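Local coordinates for protein putative metal-dependent isothiocyanate hydrolase SaxA (Pectobacterium carotovorum, PDB 6BRM) that probably hydrolyses plant-derived isothiocyanates at a two-zinc site of the metallo-beta-lactamase superfamily, at residues A219-M222 with H227-L230; R7-V12 with V184-Y189; E203-T208 with A233-F238; P24-K29 with V52-L57. All coordinates share one frame; numbering follows the deposited sequence.

Contact 1. Residues A219-M222 with H227-L230. With ZN (zinc ion), chain M.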
loop_
_atom_site.group_PDB
_atom_site.type_symbol
_atom_site.label_atom_id
_atom_site.label_comp_id
_atom_site.label_asym_id
_atom_site.label_seq_id
_atom_site.Cartn_x
_atom_site.Cartn_y
_atom_site.Cartn_z
ATOM N N ALA B 219 -10.214 -20.468 -1.584
ATOM C CA ALA B 219 -10.884 -19.555 -2.509
ATOM C C ALA B 219 -12.250 -19.146 -1.961
ATOM O O ALA B 219 -12.929 -19.943 -1.307
ATOM C CB ALA B 219 -11.031 -20.201 -3.877
ATOM N N SER B 220 -12.641 -17.902 -2.236
ATOM C CA SER B 220 -13.880 -17.321 -1.712
ATOM C C SER B 220 -14.274 -16.100 -2.543
ATOM O O SER B 220 -13.544 -15.711 -3.454
ATOM C CB SER B 220 -13.697 -16.932 -0.237
ATOM O OG SER B 220 -14.885 -16.389 0.327
ATOM N N HIS B 221 -15.431 -15.517 -2.229
ATOM C CA HIS B 221 -15.940 -14.311 -2.901
ATOM C C HIS B 221 -16.272 -14.574 -4.385
ATOM O O HIS B 221 -15.942 -13.758 -5.248
ATOM C CB HIS B 221 -14.937 -13.146 -2.732
ATOM C CG HIS B 221 -15.531 -11.778 -2.904
ATOM N ND1 HIS B 221 -16.216 -11.394 -4.036
ATOM C CD2 HIS B 221 -15.498 -10.687 -2.100
ATOM C CE1 HIS B 221 -16.605 -10.137 -3.908
ATOM N NE2 HIS B 221 -16.173 -9.679 -2.745
ATOM N N MET B 222 -16.930 -15.700 -4.676
ATOM C CA MET B 222 -17.376 -16.009 -6.052
ATOM C C MET B 222 -18.669 -16.835 -6.126
ATOM O O MET B 222 -19.010 -17.552 -5.187
ATOM C CB MET B 222 -16.253 -16.690 -6.843
ATOM C CG MET B 222 -15.675 -17.945 -6.216
ATOM S SD MET B 222 -14.199 -18.512 -7.094
ATOM C CE MET B 222 -13.638 -19.780 -5.964
ATOM N N HIS B 227 -21.315 -9.808 -10.817
ATOM C CA HIS B 227 -20.153 -9.036 -11.278
ATOM C C HIS B 227 -18.828 -9.795 -11.127
ATOM O O HIS B 227 -17.865 -9.497 -11.835
ATOM C CB HIS B 227 -20.091 -7.691 -10.551
ATOM C CG HIS B 227 -21.362 -6.906 -10.644
ATOM N ND1 HIS B 227 -21.723 -6.206 -11.774
ATOM C CD2 HIS B 227 -22.369 -6.733 -9.756
ATOM C CE1 HIS B 227 -22.891 -5.621 -11.572
ATOM N NE2 HIS B 227 -23.306 -5.927 -10.357
ATOM N N CYS B 228 -18.786 -10.766 -10.213
ATOM C CA CYS B 228 -17.636 -11.663 -10.061
ATOM C C CYS B 228 -17.624 -12.700 -11.192
ATOM O O CYS B 228 -18.441 -13.625 -11.199
ATOM C CB CYS B 228 -17.681 -12.358 -8.693
ATOM S SG CYS B 228 -17.699 -11.219 -7.281
ATOM N N LEU B 229 -16.684 -12.546 -12.126
ATOM C CA LEU B 229 -16.654 -13.327 -13.375
ATOM C C LEU B 229 -15.934 -14.685 -13.316
ATOM O O LEU B 229 -15.947 -15.420 -14.307
ATOM C CB LEU B 229 -16.031 -12.488 -14.499
ATOM C CG LEU B 229 -16.702 -11.147 -14.812
ATOM C CD1 LEU B 229 -15.880 -10.372 -15.829
ATOM C CD2 LEU B 229 -18.126 -11.345 -15.312
ATOM N N LEU B 230 -15.314 -15.016 -12.183
ATOM C CA LEU B 230 -14.573 -16.277 -12.037
ATOM C C LEU B 230 -15.523 -17.366 -11.529
ATOM O O LEU B 230 -16.284 -17.135 -10.590
ATOM C CB LEU B 230 -13.395 -16.098 -11.067
ATOM C CG LEU B 230 -12.095 -16.865 -11.337
ATOM C CD1 LEU B 230 -11.109 -16.632 -10.200
ATOM C CD2 LEU B 230 -12.332 -18.353 -11.531
HETATM ZN ZN ZN M . -16.490 -7.510 -2.422
HETATM O O HOH W 1 -17.304 -5.463 -2.550
HETATM O O HOH W 2 -16.135 -7.182 -4.569
#
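The histidine that closes one half of the two-zinc site, His221, meets Cys228 of a following loop, on the way from strand 216-220 to helix 232-241. NE2 of His221 binds the zinc ion at 2.2 Å, and two waters bind the same metal. Asp71, His72 and Asp164 complete its ligands, Asp164 being shared with the second zinc. The imidazole is therefore fixed at its NE2 end, while Cys228 covers another part of its rim. Cys228 SG lies 3.6 Å from His221 ND1 in the plane of the ring; its line to the ring centroid makes 88° with the ring normal, an edge-on sulfur-aromatic contact. With CG of His221 anti to the backbone N (chi1 -158°), the ring reaches forward from the strand end to the metal. The site stands, as in other metallo-beta-lactamase folds, at the edge of a beta sandwich, and its ligands come from the loops that follow the strands. The same SG also packs 3.7 Å from the carbonyl oxygen of His221, so Cys228 flanks the backbone as well as the ring. Beyond the histidine, Met222 carries the packing on towards Leu230: Met222 CB lies 3.8 Å from Leu230 O, without a hydrogen bond. Its chain is extended beyond CG and runs towards helix 232-241, touching Arg232 and Leu235. One residue before the metal ligand, Ser220 OG is hydrogen-bonded to Gln5 OE1, and the His221 ring meets that of His72 with their planes at about 50°.

Contact 2. Residues R7-V12 with V184-Y189; sequences RNATLV and VLNTGY
A small, buried contact between two sheets brings Ala9, in the turn between strands 2-7 and 10-15, and Leu11 of strand 10-15 against Val184 and Asn186 at the end of strand 182-186. No hydrogen bond crosses it. Leu11 points towards the other strand and its CD2 methyl comes 4.4 Å from CG1 of Val184, a plain methyl-to-methyl contact. One step nearer the metal site, Ala9 CB lies 4.0 Å from Asn186 ND2. The two strands belong to different seven-stranded sheets, and the contact lies inside the beta sandwich of the metallo-beta-lactamase fold, with Leu3 of the adjoining strand 2-7 packing on both Leu11 and Val184. Asn186 CG is anti to its own carbonyl carbon (chi1 -68°), which brings the amide end closer to Ala9 than CB alone would come. The polar work of that amide is done elsewhere: its ND2 is hydrogen-bonded to OD1 of Asp164, the aspartate that binds both zincs, making Asn186 a second-shell residue. Ala9 lies at the second corner of a type II' turn from Arg7 to Thr10, closed by Thr10 N to Arg7 O at 3.2 Å, which links strands 2-7 and 10-15 as a hairpin. Asn8 occupies the first corner of that turn with a positive phi of 63°, and its ND2 hydrogen-bonds the carbonyl oxygen of Asp71, another zinc ligand.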
loop_
_atom_site.group_PDB
_atom_site.type_symbol
_atom_site.label_atom_id
_atom_site.label_comp_id
_atom_site.label_asym_id
_atom_site.label_seq_id
_atom_site.Cartn_x
_atom_site.Cartn_y
_atom_site.Cartn_z
ATOM N N ARG B 7 -21.391 -17.716 1.929
ATOM C CA ARG B 7 -21.601 -17.296 0.534
ATOM C C ARG B 7 -20.925 -15.942 0.288
ATOM O O ARG B 7 -21.029 -15.038 1.119
ATOM C CB ARG B 7 -23.098 -17.243 0.172
ATOM C CG ARG B 7 -23.936 -16.253 0.977
ATOM C CD ARG B 7 -24.359 -15.025 0.173
ATOM N NE ARG B 7 -25.686 -15.194 -0.431
ATOM C CZ ARG B 7 -26.857 -14.986 0.184
ATOM N NH1 ARG B 7 -26.919 -14.593 1.456
ATOM N NH2 ARG B 7 -27.993 -15.177 -0.485
ATOM N N ASN B 8 -20.238 -15.820 -0.849
ATOM C CA ASN B 8 -19.371 -14.672 -1.162
ATOM C C ASN B 8 -18.215 -14.610 -0.138
ATOM O O ASN B 8 -17.573 -15.638 0.091
ATOM C CB ASN B 8 -20.190 -13.368 -1.284
ATOM C CG ASN B 8 -19.485 -12.298 -2.113
ATOM O OD1 ASN B 8 -18.982 -12.564 -3.209
ATOM N ND2 ASN B 8 -19.451 -11.078 -1.590
ATOM N N ALA B 9 -17.938 -13.449 0.467
ATOM C CA ALA B 9 -16.887 -13.316 1.482
ATOM C C ALA B 9 -17.409 -13.566 2.899
ATOM O O ALA B 9 -16.644 -13.468 3.864
ATOM C CB ALA B 9 -16.252 -11.938 1.396
ATOM N N THR B 10 -18.703 -13.870 3.025
ATOM C CA THR B 10 -19.292 -14.222 4.309
ATOM C C THR B 10 -18.775 -15.590 4.757
ATOM O O THR B 10 -18.729 -16.539 3.967
ATOM C CB THR B 10 -20.830 -14.233 4.240
ATOM O OG1 THR B 10 -21.284 -13.027 3.610
ATOM C CG2 THR B 10 -21.448 -14.341 5.630
ATOM N N LEU B 11 -18.359 -15.663 6.020
ATOM C CA LEU B 11 -17.838 -16.895 6.605
ATOM C C LEU B 11 -17.838 -16.813 8.124
ATOM O O LEU B 11 -17.747 -15.717 8.687
ATOM C CB LEU B 11 -16.429 -17.194 6.077
ATOM C CG LEU B 11 -15.409 -16.052 5.947
ATOM C CD1 LEU B 11 -14.596 -15.882 7.220
ATOM C CD2 LEU B 11 -14.482 -16.298 4.765
ATOM N N VAL B 12 -17.971 -17.971 8.776
ATOM C CA VAL B 12 -17.824 -18.067 10.231
ATOM C C VAL B 12 -16.549 -18.835 10.556
ATOM O O VAL B 12 -16.225 -19.827 9.898
ATOM C CB VAL B 12 -19.064 -18.668 10.953
ATOM C CG1 VAL B 12 -20.278 -17.782 10.724
ATOM C CG2 VAL B 12 -19.372 -20.094 10.514
ATOM N N VAL B 184 -6.799 -17.028 2.909
ATOM C CA VAL B 184 -8.143 -16.982 2.323
ATOM C C VAL B 184 -8.230 -15.794 1.358
ATOM O O VAL B 184 -8.141 -14.640 1.784
ATOM C CB VAL B 184 -9.248 -16.862 3.402
ATOM C CG1 VAL B 184 -10.633 -17.018 2.775
ATOM C CG2 VAL B 184 -9.048 -17.894 4.502
ATOM N N LEU B 185 -8.403 -16.083 0.066
ATOM C CA LEU B 185 -8.472 -15.054 -0.977
ATOM C C LEU B 185 -9.899 -14.838 -1.472
ATOM O O LEU B 185 -10.702 -15.778 -1.513
ATOM C CB LEU B 185 -7.599 -15.441 -2.170
ATOM C CG LEU B 185 -6.155 -15.848 -1.894
ATOM C CD1 LEU B 185 -5.466 -16.179 -3.205
ATOM C CD2 LEU B 185 -5.395 -14.768 -1.147
ATOM N N ASN B 186 -10.189 -13.592 -1.848
ATOM C CA ASN B 186 -11.447 -13.219 -2.493
ATOM C C ASN B 186 -11.239 -13.249 -4.008
ATOM O O ASN B 186 -10.888 -12.235 -4.615
ATOM C CB ASN B 186 -11.891 -11.831 -2.018
ATOM C CG ASN B 186 -12.310 -11.820 -0.554
ATOM O OD1 ASN B 186 -12.226 -12.833 0.146
ATOM N ND2 ASN B 186 -12.771 -10.668 -0.085
ATOM N N THR B 187 -11.446 -14.430 -4.600
ATOM C CA THR B 187 -11.147 -14.697 -6.016
ATOM C C THR B 187 -12.403 -14.630 -6.901
ATOM O O THR B 187 -12.727 -15.571 -7.631
ATOM C CB THR B 187 -10.473 -16.076 -6.185
ATOM O OG1 THR B 187 -11.283 -17.082 -5.568
ATOM C CG2 THR B 187 -9.103 -16.087 -5.548
ATOM N N GLY B 188 -13.100 -13.501 -6.834
ATOM C CA GLY B 188 -14.264 -13.252 -7.676
ATOM C C GLY B 188 -13.925 -12.843 -9.093
ATOM O O GLY B 188 -14.678 -13.141 -10.023
ATOM N N TYR B 189 -12.793 -12.159 -9.251
ATOM C CA TYR B 189 -12.389 -11.545 -10.521
ATOM C C TYR B 189 -13.471 -10.600 -11.066
ATOM O O TYR B 189 -13.817 -10.632 -12.251
ATOM C CB TYR B 189 -11.977 -12.614 -11.548
ATOM C CG TYR B 189 -11.046 -12.098 -12.630
ATOM C CD1 TYR B 189 -9.759 -11.649 -12.315
ATOM C CD2 TYR B 189 -11.442 -12.060 -13.971
ATOM C CE1 TYR B 189 -8.899 -11.176 -13.299
ATOM C CE2 TYR B 189 -10.586 -11.592 -14.963
ATOM C CZ TYR B 189 -9.317 -11.151 -14.624
ATOM O OH TYR B 189 -8.467 -10.682 -15.600
#

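Contact 3. Residues E203-T208 with A233-F238; sequences EDTLRT and AELREF
Phe238 reaches from helix 232-241 to the first turn of helix 203-211, where it covers Glu203 and Leu206. Its CE2 is 4.2 Å from CB of Leu206, which sits at the ring edge, near the ring plane, and its CZ is 4.4 Å from CA of Glu203. CG of Phe238 stands anti to the backbone N (chi1 -172°), and this sends the ring out towards helix 203-211. One turn earlier, Leu235 crosses Thr205 at a slant, its CD1 methyl 3.8 Å from the hydroxyl OG1. No hydrogen bond spans the interface. The axes of the two short segments approach to 10.9 Å at 36°, running in broadly the same direction, and Phe238 and Leu235 span the distance. Both helices lie on the outer face of the sheet that holds strand 216-220, part of one helical layer of the alpha-beta-beta-alpha sandwich: Leu235 rests on Ala219 and Thr208 on Ile217. Further out, Thr208 OG1 donates to Thr205 O at 2.6 Å, from above the carbonyl plane, within the same helix. Phe238 N bonds Glu234 O, and Glu234 OE2 makes a salt bridge with Lys202, just ahead of helix 203-211. Phe238 also meets the ring of His242, the planes at about 40°.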
loop_
_atom_site.group_PDB
_atom_site.type_symbol
_atom_site.label_atom_id
_atom_site.label_comp_id
_atom_site.label_asym_id
_atom_site.label_seq_id
_atom_site.Cartn_x
_atom_site.Cartn_y
_atom_site.Cartn_z
ATOM N N GLU B 203 -4.981 -15.929 -11.461
ATOM C CA GLU B 203 -3.532 -15.637 -11.514
ATOM C C GLU B 203 -2.918 -15.392 -10.135
ATOM O O GLU B 203 -1.801 -15.833 -9.859
ATOM C CB GLU B 203 -3.241 -14.420 -12.406
ATOM C CG GLU B 203 -3.284 -14.703 -13.903
ATOM C CD GLU B 203 -2.758 -13.540 -14.733
ATOM O OE1 GLU B 203 -3.539 -12.974 -15.532
ATOM O OE2 GLU B 203 -1.566 -13.185 -14.583
ATOM N N ASP B 204 -3.663 -14.697 -9.278
ATOM C CA ASP B 204 -3.199 -14.346 -7.936
ATOM C C ASP B 204 -3.121 -15.550 -6.990
ATOM O O ASP B 204 -2.434 -15.486 -5.977
ATOM C CB ASP B 204 -4.083 -13.247 -7.341
ATOM C CG ASP B 204 -4.028 -11.948 -8.141
ATOM O OD1 ASP B 204 -3.783 -12.003 -9.363
ATOM O OD2 ASP B 204 -4.239 -10.866 -7.557
ATOM N N THR B 205 -3.823 -16.635 -7.318
ATOM C CA THR B 205 -3.682 -17.916 -6.609
ATOM C C THR B 205 -2.286 -18.526 -6.796
ATOM O O THR B 205 -1.684 -19.003 -5.834
ATOM C CB THR B 205 -4.746 -18.938 -7.079
ATOM O OG1 THR B 205 -6.058 -18.415 -6.841
ATOM C CG2 THR B 205 -4.606 -20.262 -6.353
ATOM N N LEU B 206 -1.789 -18.522 -8.033
ATOM C CA LEU B 206 -0.469 -19.080 -8.352
ATOM C C LEU B 206 0.683 -18.220 -7.816
ATOM O O LEU B 206 1.629 -18.753 -7.228
ATOM C CB LEU B 206 -0.320 -19.261 -9.869
ATOM C CG LEU B 206 0.891 -20.045 -10.392
ATOM C CD1 LEU B 206 0.870 -21.494 -9.925
ATOM C CD2 LEU B 206 0.928 -19.983 -11.912
ATOM N N ARG B 207 0.593 -16.907 -8.019
ATOM C CA ARG B 207 1.629 -15.964 -7.584
ATOM C C ARG B 207 1.885 -15.972 -6.069
ATOM O O ARG B 207 3.016 -15.739 -5.633
ATOM C CB ARG B 207 1.278 -14.549 -8.054
ATOM C CG ARG B 207 1.558 -14.313 -9.531
ATOM C CD ARG B 207 0.789 -13.122 -10.079
ATOM N NE ARG B 207 1.299 -12.699 -11.382
ATOM C CZ ARG B 207 1.109 -13.366 -12.516
ATOM N NH1 ARG B 207 0.421 -14.500 -12.518
ATOM N NH2 ARG B 207 1.613 -12.901 -13.651
ATOM N N THR B 208 0.842 -16.235 -5.280
ATOM C CA THR B 208 0.979 -16.421 -3.823
ATOM C C THR B 208 1.725 -17.702 -3.472
ATOM O O THR B 208 2.626 -17.693 -2.631
ATOM C CB THR B 208 -0.391 -16.531 -3.118
ATOM O OG1 THR B 208 -1.204 -17.509 -3.774
ATOM C CG2 THR B 208 -1.098 -15.223 -3.124
ATOM N N ALA B 233 -15.531 -23.920 -11.315
ATOM C CA ALA B 233 -15.003 -24.859 -12.310
ATOM C C ALA B 233 -13.755 -24.350 -13.036
ATOM O O ALA B 233 -12.854 -25.135 -13.324
ATOM C CB ALA B 233 -16.088 -25.212 -13.321
ATOM N N GLU B 234 -13.710 -23.050 -13.329
ATOM C CA GLU B 234 -12.556 -22.442 -14.000
ATOM C C GLU B 234 -11.304 -22.436 -13.117
ATOM O O GLU B 234 -10.208 -22.708 -13.607
ATOM C CB GLU B 234 -12.866 -21.009 -14.457
ATOM C CG GLU B 234 -11.896 -20.486 -15.515
ATOM C CD GLU B 234 -11.906 -18.973 -15.686
ATOM O OE1 GLU B 234 -12.854 -18.301 -15.221
ATOM O OE2 GLU B 234 -10.950 -18.452 -16.303
ATOM N N LEU B 235 -11.467 -22.111 -11.833
ATOM C CA LEU B 235 -10.341 -22.055 -10.889
ATOM C C LEU B 235 -9.755 -23.437 -10.597
ATOM O O LEU B 235 -8.539 -23.572 -10.449
ATOM C CB LEU B 235 -10.755 -21.384 -9.572
ATOM C CG LEU B 235 -9.640 -21.093 -8.555
ATOM C CD1 LEU B 235 -8.674 -20.041 -9.080
ATOM C CD2 LEU B 235 -10.226 -20.660 -7.221
ATOM N N ARG B 236 -10.620 -24.447 -10.492
ATOM C CA ARG B 236 -10.177 -25.837 -10.368
ATOM C C ARG B 236 -9.436 -26.291 -11.630
ATOM O O ARG B 236 -8.386 -26.926 -11.539
ATOM C CB ARG B 236 -11.360 -26.763 -10.078
ATOM C CG ARG B 236 -10.971 -28.216 -9.816
ATOM C CD ARG B 236 -11.801 -28.822 -8.693
ATOM N NE ARG B 236 -11.407 -28.296 -7.382
ATOM C CZ ARG B 236 -12.132 -28.374 -6.260
ATOM N NH1 ARG B 236 -13.332 -28.961 -6.236
ATOM N NH2 ARG B 236 -11.647 -27.850 -5.138
ATOM N N GLU B 237 -9.984 -25.946 -12.798
ATOM C CA GLU B 237 -9.333 -26.212 -14.093
ATOM C C GLU B 237 -7.968 -25.509 -14.214
ATOM O O GLU B 237 -7.032 -26.060 -14.797
ATOM C CB GLU B 237 -10.261 -25.791 -15.244
ATOM C CG GLU B 237 -9.792 -26.181 -16.644
ATOM C CD GLU B 237 -10.761 -25.763 -17.741
ATOM O OE1 GLU B 237 -10.399 -25.896 -18.929
ATOM O OE2 GLU B 237 -11.882 -25.300 -17.430
ATOM N N PHE B 238 -7.870 -24.300 -13.664
ATOM C CA PHE B 238 -6.604 -23.565 -13.586
ATOM C C PHE B 238 -5.613 -24.205 -12.608
ATOM O O PHE B 238 -4.410 -24.223 -12.873
ATOM C CB PHE B 238 -6.863 -22.109 -13.179
ATOM C CG PHE B 238 -5.645 -21.229 -13.249
ATOM C CD1 PHE B 238 -5.243 -20.673 -14.459
ATOM C CD2 PHE B 238 -4.905 -20.946 -12.102
ATOM C CE1 PHE B 238 -4.123 -19.855 -14.527
ATOM C CE2 PHE B 238 -3.783 -20.129 -12.164
ATOM C CZ PHE B 238 -3.392 -19.583 -13.378
#

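Contact 4. Residues P24-K29 with V52-L57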
loop_
_atom_site.group_PDB
_atom_site.type_symbol
_atom_site.label_atom_id
_atom_site.label_comp_id
_atom_site.label_asym_id
_atom_site.label_seq_id
_atom_site.Cartn_x
_atom_site.Cartn_y
_atom_site.Cartn_z
ATOM N N PRO B 24 -20.979 -10.195 7.017
ATOM C CA PRO B 24 -22.289 -10.835 6.842
ATOM C C PRO B 24 -23.141 -10.250 5.700
ATOM O O PRO B 24 -23.562 -9.092 5.768
ATOM C CB PRO B 24 -22.977 -10.636 8.208
ATOM C CG PRO B 24 -22.051 -9.818 9.051
ATOM C CD PRO B 24 -20.968 -9.280 8.172
ATOM N N MET B 25 -23.364 -11.055 4.658
ATOM C CA MET B 25 -24.357 -10.774 3.616
ATOM C C MET B 25 -25.518 -11.749 3.832
ATOM O O MET B 25 -25.378 -12.948 3.575
ATOM C CB MET B 25 -23.748 -10.954 2.223
ATOM C CG MET B 25 -24.563 -10.321 1.105
ATOM S SD MET B 25 -24.517 -11.191 -0.477
ATOM C CE MET B 25 -22.768 -11.229 -0.856
ATOM N N LEU B 26 -26.650 -11.232 4.315
ATOM C CA LEU B 26 -27.772 -12.059 4.791
ATOM C C LEU B 26 -29.094 -11.911 4.001
ATOM O O LEU B 26 -30.135 -12.401 4.450
ATOM C CB LEU B 26 -28.004 -11.772 6.290
ATOM C CG LEU B 26 -27.291 -12.681 7.298
ATOM C CD1 LEU B 26 -25.800 -12.812 7.014
ATOM C CD2 LEU B 26 -27.527 -12.158 8.705
ATOM N N ALA B 27 -29.061 -11.264 2.834
ATOM C CA ALA B 27 -30.262 -11.145 1.985
ATOM C C ALA B 27 -30.606 -12.484 1.329
ATOM O O ALA B 27 -29.713 -13.285 1.041
ATOM C CB ALA B 27 -30.071 -10.074 0.919
ATOM N N GLU B 28 -31.899 -12.711 1.093
ATOM C CA GLU B 28 -32.375 -13.941 0.439
ATOM C C GLU B 28 -31.985 -13.980 -1.046
ATOM O O GLU B 28 -31.473 -12.992 -1.589
ATOM C CB GLU B 28 -33.896 -14.088 0.597
ATOM C CG GLU B 28 -34.347 -14.317 2.031
ATOM C CD GLU B 28 -35.782 -14.803 2.133
ATOM O OE1 GLU B 28 -36.059 -15.636 3.022
ATOM O OE2 GLU B 28 -36.633 -14.357 1.332
ATOM N N LYS B 29 -32.220 -15.125 -1.692
ATOM C CA LYS B 29 -31.850 -15.316 -3.100
ATOM C C LYS B 29 -32.520 -14.259 -3.976
ATOM O O LYS B 29 -33.747 -14.139 -3.977
ATOM C CB LYS B 29 -32.227 -16.719 -3.594
ATOM C CG LYS B 29 -31.438 -17.169 -4.819
ATOM C CD LYS B 29 -32.231 -18.103 -5.722
ATOM C CE LYS B 29 -31.470 -18.409 -7.002
ATOM N NZ LYS B 29 -32.302 -19.147 -7.990
ATOM N N VAL B 52 -27.399 -22.247 5.067
ATOM C CA VAL B 52 -27.911 -22.544 6.409
ATOM C C VAL B 52 -28.848 -21.415 6.855
ATOM O O VAL B 52 -28.829 -20.339 6.255
ATOM C CB VAL B 52 -26.757 -22.702 7.432
ATOM C CG1 VAL B 52 -26.084 -24.059 7.272
ATOM C CG2 VAL B 52 -25.740 -21.573 7.305
ATOM N N PRO B 53 -29.676 -21.653 7.900
ATOM C CA PRO B 53 -30.519 -20.566 8.422
ATOM C C PRO B 53 -29.717 -19.465 9.118
ATOM O O PRO B 53 -28.579 -19.695 9.533
ATOM C CB PRO B 53 -31.442 -21.277 9.421
ATOM C CG PRO B 53 -30.708 -22.511 9.807
ATOM C CD PRO B 53 -29.974 -22.934 8.569
ATOM N N VAL B 54 -30.320 -18.285 9.237
ATOM C CA VAL B 54 -29.660 -17.126 9.865
ATOM C C VAL B 54 -29.367 -17.302 11.360
ATOM O O VAL B 54 -28.414 -16.710 11.868
ATOM C CB VAL B 54 -30.445 -15.805 9.661
ATOM C CG1 VAL B 54 -30.603 -15.499 8.175
ATOM C CG2 VAL B 54 -31.798 -15.827 10.376
ATOM N N GLU B 55 -30.176 -18.111 12.049
ATOM C CA GLU B 55 -29.989 -18.386 13.487
ATOM C C GLU B 55 -28.608 -18.975 13.796
ATOM O O GLU B 55 -27.977 -18.596 14.785
ATOM C CB GLU B 55 -31.077 -19.333 14.027
ATOM C CG GLU B 55 -32.417 -18.673 14.342
ATOM C CD GLU B 55 -33.275 -18.373 13.122
ATOM O OE1 GLU B 55 -32.875 -18.707 11.981
ATOM O OE2 GLU B 55 -34.365 -17.794 13.313
ATOM N N ASP B 56 -28.155 -19.898 12.946
ATOM C CA ASP B 56 -26.833 -20.519 13.091
ATOM C C ASP B 56 -25.692 -19.514 12.903
ATOM O O ASP B 56 -24.666 -19.610 13.581
ATOM C CB ASP B 56 -26.661 -21.685 12.103
ATOM C CG ASP B 56 -27.596 -22.855 12.391
ATOM O OD1 ASP B 56 -28.437 -22.765 13.314
ATOM O OD2 ASP B 56 -27.487 -23.876 11.680
ATOM N N LEU B 57 -25.874 -18.562 11.986
ATOM C CA LEU B 57 -24.875 -17.509 11.741
ATOM C C LEU B 57 -24.664 -16.576 12.935
ATOM O O LEU B 57 -23.538 -16.143 13.184
ATOM C CB LEU B 57 -25.230 -16.676 10.501
ATOM C CG LEU B 57 -24.742 -17.225 9.160
ATOM C CD1 LEU B 57 -25.353 -18.582 8.855
ATOM C CD2 LEU B 57 -25.059 -16.229 8.054
#
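Leu26, the residue that faces Val54 and Leu57, is held at its backbone N by a hydrogen bond to Asp74 OD1, while the next amide, Ala27 N, bonds OD2 of the same side chain. One carboxylate thus grips two consecutive N-H groups and probably helps to fix the course of the loop at Leu26. The carbonyl oxygens on either side of Leu26 are taken as well, Met25 O by Arg7 NH1 and Ala27 O by Arg7 NH2. Across the contact the interaction is purely apolar. Leu26 CD1 lies 3.6 Å from Leu57 CD2, the two side chains running past one another in opposite senses. CG of Leu57 is turned away from its own carbonyl carbon (chi1 -86°), carrying CD2 to that meeting point. Leu26 CG is 4.4 Å from Val54 CG1, and Val54 is the more exposed of the two partners. Both partners point towards the loop from a short, weakly bonded helix beginning near Val54, and their spacing of three residues places them on one face of it, with Leu26 against that face. At the start of that turn, Asp56 N makes a weak bond to Pro53 O, at 3.4 Å. The loop 24-29 follows strand 18-22 of the metallo-beta-lactamase-type sandwich, and the side chain of Leu26 is about 10 Å from that of the zinc ligand His72. Leu26 also touches Ala77 and Ala80 of helix 75-80, while Leu57 and Val52 rest on Ile6 of strand 2-7, so the contact lies between that helix and the sheet.

How the contacts relate
Contacts 1 and 2 touch beside the zinc site, their centres 7 Å apart: Ser220 O is 2.7 Å from Thr187 N and Leu230 N is 2.9 Å from Gly188 O, both probable hydrogen bonds. Contact 1 supplies a metal ligand, and contact 2 brings Asn186, bonded to the shared ligand Asp164. Contact 3 backs both from the outer helical layer; Leu235 CD2 lies 3.5 Å from Ala219 CB, and Thr205 OG1 4.0 Å from Thr187 CG2. Contact 4 joins contact 2 through a probable hydrogen bond, Thr10 OG1 to Met25 N, 3.1 Å. Contacts 3 and 4 do not touch: their centres are 28 Å apart and their nearest atoms about 17 Å.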